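Local coordinates for protein aspartate-semialdehyde dehydrogenase (Cryptococcus neoformans var. neoformans JEC21, PDB 5CEF) that catalyses the NADPH-dependent reductive dephosphorylation of 4-phospho-L-aspartate to its semialdehyde, the second step of the aspartate pathway to methionine, threonine and isoleucine, at residues V345-G348 against A349-S353; T161-V164 against V165-A169. All blocks are in the same frame, centred on the assembly; numbering follows the deposited sequence.

Overall arrangement
Interaction 2 comes first along the chain, one turn into helix 158-174, the helix that starts at the predicted catalytic residue Cys-158; interaction 1 follows near the C-terminus, where the loop after strand 336-342 turns into helix 349-362. Their centres lie about 15 Å apart, yet they touch, Leu-347 CD2 standing 4.2 Å from Thr-161 CG2. Strand 336-342 ties them together: it leads into residues 345-348, and its side chains Ile-342 and Phe-338 pack on helix 158-174. Residues 161-169 thus lie against the mixed sheet, while helix 349-362 returns to the Rossmann-type NADP-binding half, with Gly-348 beside Cys-158 at the seam.

Interaction 1 (V345-G348 against A349-S353); sequences VRLG and AATSS
Ser-352 meets Gly-348, the N-cap residue of helix 349-362, through the glycine's carbonyl oxygen. The first-turn backbone bond runs from Ser-352 N to Gly-348 O at 3.0 Å, with an N-H...O angle of 157°. The hydroxyl of the same serine swings back to that oxygen, chi1 of -70° setting OG beside its own backbone N. At 3.2 Å Ser-352 OG makes at most a weak bond to Gly-348 O, and its proton may go to another acceptor.

The second polar link is indirect. A water bridges loop and helix, donating to Val-345 O at 2.6 Å and sharing a 2.7 Å hydrogen bond of undecided direction with Thr-351 OG1. The same hydroxyl oxygen, Thr-351 OG1, comes within 3.1 Å of Arg-346 O. The guanidinium of Arg-346 turns elsewhere, its NH1 and NH2 bonding to the carbonyls of Ala-321 and Leu-317.

Apolar contact falls to Leu-347. With CG anti to the backbone N (chi1 -173°), its CD1 comes alongside the first turn, 3.5 Å from Ser-352 OG and 4.0 Å from Thr-351 CG2, and the leucine and threonine side chains cross at about a right angle. Thr-351 divides its branches accordingly: OG1 bonds the water, whereas CG2 faces the leucine methyl.

Gly-348 lies close to Cys-158, the predicted thioester-forming residue, and Ala-349 close to Val-20, a probable NADP contact. Chemically, the helix start has two polar links to the loop, the main-chain bond at Gly-348 O and the water, with the leucine methyl packed alongside.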
loop_
_atom_site.group_PDB
_atom_site.type_symbol
_atom_site.label_atom_id
_atom_site.label_comp_id
_atom_site.label_asym_id
_atom_site.label_seq_id
_atom_site.Cartn_x
_atom_site.Cartn_y
_atom_site.Cartn_z
ATOM N N VAL A 345 15.893 -4.976 9.672
ATOM C CA VAL A 345 16.620 -5.801 8.728
ATOM C C VAL A 345 18.084 -5.819 9.130
ATOM O O VAL A 345 18.672 -6.888 9.294
ATOM C CB VAL A 345 16.447 -5.303 7.251
ATOM C CG1 VAL A 345 17.428 -6.006 6.304
ATOM C CG2 VAL A 345 15.011 -5.528 6.779
ATOM N N ARG A 346 18.679 -4.640 9.263
ATOM C CA ARG A 346 20.056 -4.582 9.698
ATOM C C ARG A 346 20.214 -5.142 11.136
ATOM O O ARG A 346 21.128 -5.946 11.390
ATOM C CB ARG A 346 20.640 -3.172 9.540
ATOM C CG ARG A 346 21.514 -2.969 8.280
ATOM C CD ARG A 346 22.914 -2.501 8.677
ATOM N NE ARG A 346 23.346 -1.305 7.963
ATOM C CZ ARG A 346 23.119 -0.050 8.325
ATOM N NH1 ARG A 346 22.419 0.245 9.417
ATOM N NH2 ARG A 346 23.614 0.926 7.580
ATOM N N LEU A 347 19.353 -4.722 12.075
ATOM C CA LEU A 347 19.497 -5.160 13.468
ATOM C C LEU A 347 18.388 -6.123 13.839
ATOM O O LEU A 347 17.586 -5.870 14.729
ATOM C CB LEU A 347 19.580 -3.965 14.405
ATOM C CG LEU A 347 19.903 -4.261 15.860
ATOM C CD1 LEU A 347 21.081 -5.208 16.000
ATOM C CD2 LEU A 347 20.153 -2.961 16.624
ATOM N N GLY A 348 18.350 -7.224 13.095
ATOM C CA GLY A 348 17.382 -8.271 13.308
ATOM C C GLY A 348 17.839 -9.305 14.331
ATOM O O GLY A 348 18.867 -9.129 14.992
ATOM N N ALA A 349 17.071 -10.383 14.474
ATOM C CA ALA A 349 17.374 -11.448 15.451
ATOM C C ALA A 349 18.771 -12.068 15.263
ATOM O O ALA A 349 19.487 -12.311 16.222
ATOM C CB ALA A 349 16.300 -12.543 15.390
ATOM N N ALA A 350 19.104 -12.386 14.029
ATOM C CA ALA A 350 20.333 -13.059 13.780
ATOM C C ALA A 350 21.485 -12.087 14.142
ATOM O O ALA A 350 22.403 -12.480 14.881
ATOM C CB ALA A 350 20.420 -13.506 12.324
ATOM N N THR A 351 21.426 -10.830 13.660
ATOM C CA THR A 351 22.494 -9.872 13.952
ATOM C C THR A 351 22.655 -9.684 15.466
ATOM O O THR A 351 23.776 -9.638 15.977
ATOM C CB THR A 351 22.300 -8.527 13.246
ATOM O OG1 THR A 351 22.461 -8.699 11.840
ATOM C CG2 THR A 351 23.317 -7.526 13.694
ATOM N N SER A 352 21.548 -9.598 16.193
ATOM C CA SER A 352 21.653 -9.344 17.616
ATOM C C SER A 352 22.293 -10.502 18.296
ATOM O O SER A 352 23.146 -10.324 19.157
ATOM C CB SER A 352 20.292 -9.096 18.244
ATOM O OG SER A 352 19.784 -7.858 17.823
ATOM N N SER A 353 21.879 -11.697 17.932
ATOM C CA SER A 353 22.429 -12.893 18.557
ATOM C C SER A 353 23.928 -13.012 18.295
ATOM O O SER A 353 24.696 -13.391 19.182
ATOM C CB SER A 353 21.699 -14.147 18.076
ATOM O OG SER A 353 20.673 -14.460 18.985
HETATM O O HOH W 1 20.239 -8.745 10.337
#

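Interaction 2 (T161-V164 against V165-A169); sequences TGIV and VPLAA
Ile-163 and Leu-167 lie side by side one turn apart, pointing the same way, and meet through methyls: CG2 of Ile-163 is 3.9 Å from CD1 of Leu-167. The isoleucine, with chi1 at -69°, holds CG1 beside its backbone N and leaves CG2 anti to that N, which is the branch turned to the leucine. In Leu-167 a chi1 of -64° keeps CG beside the backbone N, and Leu-167 CG lies 3.4 Å from Ile-163 O.

A second i, i+4 pair, Thr-161 and Val-165, also lies side by side, pointing the same way. Their CG2 atoms are 4.1 Å apart. The valine's chi1 of 167° puts CG2 of Val-165 beside its own backbone N, 3.4 Å from Thr-161 O. The threonine hydroxyl takes no part here, since it is bonded to Asn-157 O one turn earlier.

Pro-166 interrupts the run of i to i+4 bonds. Its nitrogen carries no hydrogen, so the bond to Gly-162 O is missing and the helix kinks; ring atom CD of Pro-166 sits 3.2 Å from Gly-162 O and equally near Ile-163 O. Around the break the regular bonds continue: Val-165 N to Thr-161 O, Leu-167 N to Ile-163 O, and Ala-168 N to Val-164 O at 2.8 Å.

The helix is buried on several sides. Ile-163 and Leu-167 pack on strand 177-186, and together with Val-164 also meet helix 212-224. Thr-161 and Pro-166 rest on Ile-342 and Phe-338 of strand 336-342, while Val-165 and Ala-168 are covered by the loop residue Val-130.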
loop_
_atom_site.group_PDB
_atom_site.type_symbol
_atom_site.label_atom_id
_atom_site.label_comp_id
_atom_site.label_asym_id
_atom_site.label_seq_id
_atom_site.Cartn_x
_atom_site.Cartn_y
_atom_site.Cartn_z
ATOM N N THR A 161 14.001 -4.052 21.243
ATOM C CA THR A 161 15.304 -3.467 21.050
ATOM C C THR A 161 15.179 -2.026 20.598
ATOM O O THR A 161 15.874 -1.146 21.102
ATOM C CB THR A 161 16.116 -4.249 19.995
ATOM O OG1 THR A 161 16.339 -5.592 20.453
ATOM C CG2 THR A 161 17.415 -3.541 19.703
ATOM N N GLY A 162 14.283 -1.751 19.654
ATOM C CA GLY A 162 14.122 -0.361 19.157
ATOM C C GLY A 162 13.706 0.650 20.224
ATOM O O GLY A 162 13.993 1.849 20.105
ATOM N N ILE A 163 13.054 0.160 21.276
ATOM C CA ILE A 163 12.680 0.993 22.396
ATOM C C ILE A 163 13.768 1.093 23.475
ATOM O O ILE A 163 14.134 2.197 23.895
ATOM C CB ILE A 163 11.387 0.474 23.018
ATOM C CG1 ILE A 163 10.262 0.716 22.044
ATOM C CG2 ILE A 163 11.065 1.192 24.313
ATOM C CD1 ILE A 163 9.132 -0.250 22.257
ATOM N N VAL A 164 14.317 -0.030 23.898
ATOM C CA VAL A 164 15.225 -0.040 25.021
ATOM C C VAL A 164 16.570 0.604 24.769
ATOM O O VAL A 164 17.215 1.090 25.708
ATOM C CB VAL A 164 15.433 -1.485 25.439
ATOM C CG1 VAL A 164 16.536 -1.536 26.430
ATOM C CG2 VAL A 164 14.142 -1.993 26.061
ATOM N N VAL A 165 17.011 0.614 23.515
ATOM C CA VAL A 165 18.261 1.260 23.213
ATOM C C VAL A 165 18.162 2.742 23.561
ATOM O O VAL A 165 18.993 3.229 24.314
ATOM C CB VAL A 165 18.737 1.012 21.776
ATOM C CG1 VAL A 165 19.861 1.949 21.437
ATOM C CG2 VAL A 165 19.163 -0.428 21.616
ATOM N N PRO A 166 17.147 3.449 23.057
ATOM C CA PRO A 166 17.044 4.847 23.472
ATOM C C PRO A 166 16.871 5.010 24.964
ATOM O O PRO A 166 17.450 5.929 25.555
ATOM C CB PRO A 166 15.808 5.343 22.729
ATOM C CG PRO A 166 15.833 4.562 21.467
ATOM C CD PRO A 166 16.329 3.193 21.867
ATOM N N LEU A 167 16.107 4.114 25.586
ATOM C CA LEU A 167 15.921 4.196 27.041
ATOM C C LEU A 167 17.239 4.076 27.802
ATOM O O LEU A 167 17.480 4.790 28.762
ATOM C CB LEU A 167 14.927 3.161 27.537
ATOM C CG LEU A 167 13.478 3.322 27.004
ATOM C CD1 LEU A 167 12.598 2.290 27.693
ATOM C CD2 LEU A 167 12.876 4.714 27.123
ATOM N N ALA A 168 18.099 3.199 27.333
ATOM C CA ALA A 168 19.356 2.972 27.975
ATOM C C ALA A 168 20.216 4.220 27.893
ATOM O O ALA A 168 20.946 4.541 28.841
ATOM C CB ALA A 168 20.064 1.794 27.333
ATOM N N ALA A 169 20.171 4.903 26.759
ATOM C CA ALA A 169 20.989 6.087 26.569
ATOM C C ALA A 169 20.510 7.174 27.522
ATOM O O ALA A 169 21.312 7.944 28.081
ATOM C CB ALA A 169 20.903 6.563 25.137
#